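CRISPR-associated endonuclease Cas12b (Alicyclobacillus acidoterrestris, PDB 5U31) uses a guide RNA to recognise PAM-bearing double-stranded DNA and cuts it with a metal-dependent RuvC nuclease domain, defending the bacterium against mobile genetic elements. Local coordinates at residues A[646-657]-A[719-730]. The protein carries 3 engineered substitutions. Residues are numbered along the deposited sequence; the frame is centred on the assembly and turned at random.
Sequences LRTQLAYLRLLV and SVRRVWRHMGKQ. With SO4 (sulfate ion), chain G; nucleotides of chain B.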
# COMPACT_ATOMS: atom_id res chain seq x y z
N LEU A 646 -20.44 -11.62 22.83
CA LEU A 646 -19.24 -11.90 23.61
C LEU A 646 -18.39 -10.65 23.80
O LEU A 646 -17.77 -10.48 24.86
CB LEU A 646 -18.43 -13.00 22.93
CG LEU A 646 -19.15 -14.33 22.70
CD1 LEU A 646 -18.33 -15.22 21.79
CD2 LEU A 646 -19.44 -15.05 24.01
N ARG A 647 -18.36 -9.77 22.81
CA ARG A 647 -17.52 -8.58 22.91
C ARG A 647 -17.97 -7.68 24.06
O ARG A 647 -17.14 -7.21 24.84
CB ARG A 647 -17.54 -7.81 21.58
CG ARG A 647 -16.50 -6.71 21.50
CD ARG A 647 -16.94 -5.61 20.55
NE ARG A 647 -16.77 -5.98 19.15
CZ ARG A 647 -17.17 -5.22 18.14
NH1 ARG A 647 -16.97 -5.63 16.89
NH2 ARG A 647 -17.76 -4.06 18.36
N THR A 648 -19.28 -7.47 24.20
CA THR A 648 -19.77 -6.65 25.31
C THR A 648 -19.73 -7.40 26.63
O THR A 648 -19.57 -6.77 27.69
CB THR A 648 -21.19 -6.15 25.04
OG1 THR A 648 -22.12 -7.23 25.20
CG2 THR A 648 -21.30 -5.58 23.64
N GLN A 649 -19.89 -8.72 26.61
CA GLN A 649 -19.74 -9.50 27.84
C GLN A 649 -18.34 -9.35 28.41
O GLN A 649 -18.17 -9.20 29.62
CB GLN A 649 -20.06 -10.97 27.58
CG GLN A 649 -21.52 -11.26 27.26
CD GLN A 649 -21.87 -12.74 27.40
OE1 GLN A 649 -23.04 -13.11 27.41
NE2 GLN A 649 -20.85 -13.59 27.50
N LEU A 650 -17.32 -9.38 27.54
CA LEU A 650 -15.95 -9.21 28.00
C LEU A 650 -15.73 -7.81 28.58
O LEU A 650 -14.95 -7.65 29.52
CB LEU A 650 -14.97 -9.46 26.85
CG LEU A 650 -13.79 -10.40 27.11
CD1 LEU A 650 -12.71 -10.20 26.05
CD2 LEU A 650 -13.24 -10.20 28.51
N ALA A 651 -16.41 -6.80 28.03
CA ALA A 651 -16.21 -5.43 28.49
C ALA A 651 -16.67 -5.24 29.92
O ALA A 651 -16.09 -4.42 30.65
CB ALA A 651 -16.93 -4.46 27.56
N TYR A 652 -17.69 -5.98 30.34
CA TYR A 652 -18.15 -5.94 31.73
C TYR A 652 -17.35 -6.87 32.62
O TYR A 652 -17.29 -6.65 33.84
CB TYR A 652 -19.64 -6.27 31.80
CG TYR A 652 -20.55 -5.14 31.36
CD1 TYR A 652 -21.45 -4.55 32.25
CD2 TYR A 652 -20.50 -4.64 30.06
CE1 TYR A 652 -22.28 -3.51 31.85
CE2 TYR A 652 -21.32 -3.60 29.66
CZ TYR A 652 -22.21 -3.04 30.56
OH TYR A 652 -23.02 -2.01 30.15
N LEU A 653 -16.74 -7.92 32.06
CA LEU A 653 -15.83 -8.75 32.84
C LEU A 653 -14.67 -7.92 33.36
O LEU A 653 -14.25 -8.06 34.52
CB LEU A 653 -15.33 -9.92 32.00
CG LEU A 653 -15.27 -11.30 32.66
CD1 LEU A 653 -14.45 -12.27 31.83
CD2 LEU A 653 -14.73 -11.21 34.08
N ARG A 654 -14.14 -7.03 32.52
CA ARG A 654 -13.04 -6.16 32.94
C ARG A 654 -13.51 -5.13 33.97
O ARG A 654 -12.71 -4.69 34.80
CB ARG A 654 -12.43 -5.46 31.73
CG ARG A 654 -11.87 -6.41 30.70
CD ARG A 654 -11.00 -5.68 29.69
NE ARG A 654 -10.09 -6.60 29.02
CZ ARG A 654 -10.30 -7.11 27.81
NH1 ARG A 654 -11.39 -6.77 27.13
NH2 ARG A 654 -9.41 -7.94 27.28
N LEU A 655 -14.78 -4.74 33.92
CA LEU A 655 -15.31 -3.89 34.98
C LEU A 655 -15.36 -4.63 36.31
O LEU A 655 -15.08 -4.06 37.36
CB LEU A 655 -16.71 -3.38 34.60
CG LEU A 655 -16.75 -2.07 33.81
CD1 LEU A 655 -18.17 -1.75 33.37
CD2 LEU A 655 -16.18 -0.93 34.64
N LEU A 656 -15.70 -5.92 36.27
CA LEU A 656 -15.71 -6.72 37.49
C LEU A 656 -14.30 -6.92 38.02
O LEU A 656 -14.08 -6.91 39.24
CB LEU A 656 -16.39 -8.06 37.24
CG LEU A 656 -16.49 -9.02 38.42
CD1 LEU A 656 -17.34 -8.42 39.53
CD2 LEU A 656 -17.06 -10.35 37.97
N VAL A 657 -13.33 -7.10 37.12
CA VAL A 657 -11.95 -7.32 37.53
C VAL A 657 -11.41 -6.11 38.29
O VAL A 657 -10.74 -6.25 39.31
CB VAL A 657 -11.08 -7.67 36.31
CG1 VAL A 657 -9.60 -7.53 36.63
CG2 VAL A 657 -11.39 -9.08 35.84
N SER A 719 -15.47 -14.88 41.80
CA SER A 719 -16.60 -14.68 40.92
C SER A 719 -16.17 -14.39 39.49
O SER A 719 -16.94 -14.64 38.56
CB SER A 719 -17.50 -13.56 41.44
OG SER A 719 -16.81 -12.33 41.52
N VAL A 720 -14.96 -13.86 39.30
CA VAL A 720 -14.42 -13.68 37.96
C VAL A 720 -14.16 -15.03 37.30
O VAL A 720 -14.41 -15.22 36.11
CB VAL A 720 -13.16 -12.81 38.00
CG1 VAL A 720 -12.38 -12.91 36.69
CG2 VAL A 720 -13.52 -11.36 38.30
N ARG A 721 -13.66 -16.00 38.08
CA ARG A 721 -13.38 -17.32 37.51
C ARG A 721 -14.66 -18.00 37.04
O ARG A 721 -14.72 -18.52 35.92
CB ARG A 721 -12.66 -18.20 38.53
CG ARG A 721 -12.45 -19.61 38.02
CD ARG A 721 -11.58 -20.46 38.93
NE ARG A 721 -11.38 -21.79 38.37
CZ ARG A 721 -10.58 -22.72 38.88
NH1 ARG A 721 -10.46 -23.90 38.30
NH2 ARG A 721 -9.89 -22.46 39.99
N ARG A 722 -15.70 -18.00 37.89
CA ARG A 722 -16.97 -18.61 37.49
C ARG A 722 -17.49 -17.99 36.21
O ARG A 722 -17.92 -18.71 35.29
CB ARG A 722 -18.00 -18.47 38.61
CG ARG A 722 -17.65 -19.18 39.91
CD ARG A 722 -18.74 -18.98 40.95
NE ARG A 722 -18.39 -19.58 42.24
CZ ARG A 722 -19.15 -19.50 43.33
NH1 ARG A 722 -20.30 -18.84 43.29
NH2 ARG A 722 -18.75 -20.07 44.46
N VAL A 723 -17.46 -16.67 36.12
CA VAL A 723 -18.00 -15.99 34.95
C VAL A 723 -17.07 -16.13 33.75
O VAL A 723 -17.53 -16.25 32.61
CB VAL A 723 -18.30 -14.52 35.32
CG1 VAL A 723 -17.56 -13.55 34.41
CG2 VAL A 723 -19.80 -14.27 35.30
N TRP A 724 -15.75 -16.15 33.98
CA TRP A 724 -14.81 -16.34 32.88
C TRP A 724 -14.85 -17.77 32.36
O TRP A 724 -14.80 -18.00 31.15
CB TRP A 724 -13.39 -15.96 33.32
CG TRP A 724 -12.33 -16.30 32.32
CD1 TRP A 724 -12.00 -15.60 31.20
CD2 TRP A 724 -11.44 -17.43 32.36
NE1 TRP A 724 -10.97 -16.22 30.53
CE2 TRP A 724 -10.61 -17.34 31.23
CE3 TRP A 724 -11.27 -18.50 33.24
CZ2 TRP A 724 -9.62 -18.29 30.95
CZ3 TRP A 724 -10.29 -19.43 32.97
CH2 TRP A 724 -9.48 -19.32 31.83
N ARG A 725 -14.94 -18.75 33.27
CA ARG A 725 -15.07 -20.14 32.84
C ARG A 725 -16.38 -20.38 32.11
O ARG A 725 -16.43 -21.17 31.16
CB ARG A 725 -14.95 -21.07 34.05
CG ARG A 725 -14.07 -22.28 33.83
CD ARG A 725 -13.91 -23.10 35.11
NE ARG A 725 -13.13 -24.32 34.89
CZ ARG A 725 -13.65 -25.51 34.61
NH1 ARG A 725 -12.85 -26.55 34.43
NH2 ARG A 725 -14.96 -25.66 34.53
N HIS A 726 -17.45 -19.69 32.53
CA HIS A 726 -18.72 -19.78 31.82
C HIS A 726 -18.59 -19.22 30.41
O HIS A 726 -18.93 -19.89 29.43
CB HIS A 726 -19.80 -19.04 32.61
CG HIS A 726 -21.17 -19.13 32.01
ND1 HIS A 726 -21.48 -19.97 30.95
CD2 HIS A 726 -22.32 -18.49 32.32
CE1 HIS A 726 -22.75 -19.83 30.64
NE2 HIS A 726 -23.29 -18.94 31.46
N MSE A 727 -18.10 -18.00 30.29
CA MSE A 727 -17.94 -17.38 28.98
C MSE A 727 -16.91 -18.12 28.14
O MSE A 727 -16.90 -18.02 26.91
CB MSE A 727 -17.54 -15.92 29.12
CG MSE A 727 -17.87 -15.11 27.88
SE MSE A 727 -16.88 -13.45 27.78
CE MSE A 727 -17.18 -12.82 29.59
N GLY A 728 -16.02 -18.86 28.81
CA GLY A 728 -15.03 -19.64 28.09
C GLY A 728 -15.66 -20.76 27.28
O GLY A 728 -15.20 -21.08 26.18
N LYS A 729 -16.72 -21.37 27.82
CA LYS A 729 -17.43 -22.38 27.04
C LYS A 729 -18.21 -21.75 25.90
O LYS A 729 -18.44 -22.40 24.88
CB LYS A 729 -18.35 -23.20 27.95
CG LYS A 729 -17.62 -24.11 28.93
CD LYS A 729 -18.59 -25.02 29.66
CE LYS A 729 -17.85 -26.03 30.54
NZ LYS A 729 -18.79 -27.01 31.16
N GLN A 730 -18.63 -20.49 26.06
CA GLN A 730 -19.33 -19.81 24.98
C GLN A 730 -18.38 -19.46 23.84
O GLN A 730 -18.76 -19.54 22.67
CB GLN A 730 -20.02 -18.56 25.51
CG GLN A 730 -21.02 -18.82 26.60
CD GLN A 730 -21.80 -17.58 26.99
OE1 GLN A 730 -21.43 -16.46 26.63
NE2 GLN A 730 -22.88 -17.78 27.73
S SO4 G . -17.53 -2.28 15.02
O1 SO4 G . -18.78 -2.97 15.32
O2 SO4 G . -17.48 -1.04 15.77
O3 SO4 G . -16.38 -3.11 15.38
O4 SO4 G . -17.49 -1.97 13.59
P C B 47 -7.24 -27.99 31.87
OP1 C B 47 -6.47 -29.26 31.95
OP2 C B 47 -6.93 -27.01 30.80
O5' C B 47 -8.77 -28.41 31.76
C5' C B 47 -9.54 -28.07 30.62
C4' C B 47 -10.64 -27.11 30.98
O4' C B 47 -10.31 -26.44 32.23
C3' C B 47 -10.86 -25.97 30.00
O3' C B 47 -11.65 -26.35 28.89
C2' C B 47 -11.47 -24.88 30.87
O2' C B 47 -12.85 -25.11 31.07
C1' C B 47 -10.73 -25.10 32.19
N1 C B 47 -9.53 -24.23 32.32
C2 C B 47 -9.61 -23.06 33.09
O2 C B 47 -10.68 -22.79 33.67
N3 C B 47 -8.51 -22.28 33.20
C4 C B 47 -7.38 -22.60 32.57
N4 C B 47 -6.32 -21.79 32.70
C5 C B 47 -7.27 -23.77 31.77
C6 C B 47 -8.36 -24.54 31.68
P C B 48 -11.01 -26.38 27.42
OP1 C B 48 -11.82 -27.30 26.59
OP2 C B 48 -9.54 -26.60 27.54
O5' C B 48 -11.22 -24.89 26.90
C5' C B 48 -12.51 -24.30 26.91
C4' C B 48 -12.45 -22.82 26.63
O4' C B 48 -11.90 -22.12 27.77
C3' C B 48 -11.57 -22.38 25.48
O3' C B 48 -12.18 -22.56 24.21
C2' C B 48 -11.28 -20.92 25.81
O2' C B 48 -12.38 -20.10 25.45
C1' C B 48 -11.19 -20.97 27.34
N1 C B 48 -9.80 -21.07 27.81
C2 C B 48 -9.07 -19.89 27.93
O2 C B 48 -9.62 -18.82 27.61
N3 C B 48 -7.79 -19.93 28.37
C4 C B 48 -7.25 -21.11 28.70
N4 C B 48 -5.99 -21.10 29.13
C5 C B 48 -7.98 -22.33 28.60
C6 C B 48 -9.24 -22.27 28.15
P A B 107 -7.08 -4.72 29.71
OP1 A B 107 -7.96 -5.52 30.60
OP2 A B 107 -7.68 -3.87 28.64
O5' A B 107 -6.15 -3.78 30.61
C5' A B 107 -5.47 -4.30 31.73
C4' A B 107 -4.55 -3.28 32.35
O4' A B 107 -3.47 -2.96 31.43
C3' A B 107 -5.17 -1.93 32.66
O3' A B 107 -5.90 -1.93 33.88
C2' A B 107 -3.97 -1.00 32.67
O2' A B 107 -3.25 -1.12 33.89
C1' A B 107 -3.12 -1.60 31.56
N9 A B 107 -3.33 -0.93 30.26
C8 A B 107 -4.05 -1.37 29.18
N7 A B 107 -4.03 -0.54 28.16
C5 A B 107 -3.24 0.51 28.60
C6 A B 107 -2.84 1.71 27.99
N6 A B 107 -3.18 2.07 26.75
N1 A B 107 -2.05 2.54 28.70
C2 A B 107 -1.70 2.19 29.94
N3 A B 107 -2.02 1.09 30.62
C4 A B 107 -2.80 0.29 29.89
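The end of the bridge helix packs here against a long helix of the REC2 domain, Leu653 and Met727 (a selenomethionine) interlocking as reciprocal knobs into holes. The two segments run antiparallel, their axes at 167° and 10.4 Å apart at closest approach. Gamma-branched Leu653 presents two methyls to the hole formed by Val720, Val723, Trp724 and Met727: it meets Val723 tip to tip, its CG and CD2 each 3.7 Å from Val723 CG1, while CD1 turns to the Met727 methyl CE at 3.6 Å. Met727 drops among Leu646, Gln649, Leu650 and Leu653; with CG anti to the backbone N (chi1 -158°) and a bend at chi3, its unbranched selenoether chain slides past Leu653 in the opposite direction, SE and CE both 4.0 Å from Gln649 CB. Farther along, beta-branched Val720 spends a methyl on each neighbour, CG2 lying 3.7 Å from CD2 of Leu656 and CG1 4.0 Å from CG2 of Val657. At the other end, Gln649 NE2 donates to Gln730 OE1 (3.1 Å, N-H...O 148°), the donor tilted from the carbonyl plane; Leu646 CD2 rests against the same oxygen. Glutamine can also accept, and Gln649 OE1 is held by Thr686, so both ends of this buried amide are engaged. Arg654 leaves from the far side of its helix and makes a weak NE hydrogen bond to a phosphate oxygen of A107 of chain B, whereas Trp724 lines the Leu653 hole with CB and carries its indole edge to N3 of C47 of chain B. Apolar interdigitation closed by one amide bridge thus joins bridge helix to REC2, with guide RNA gripped from both helices.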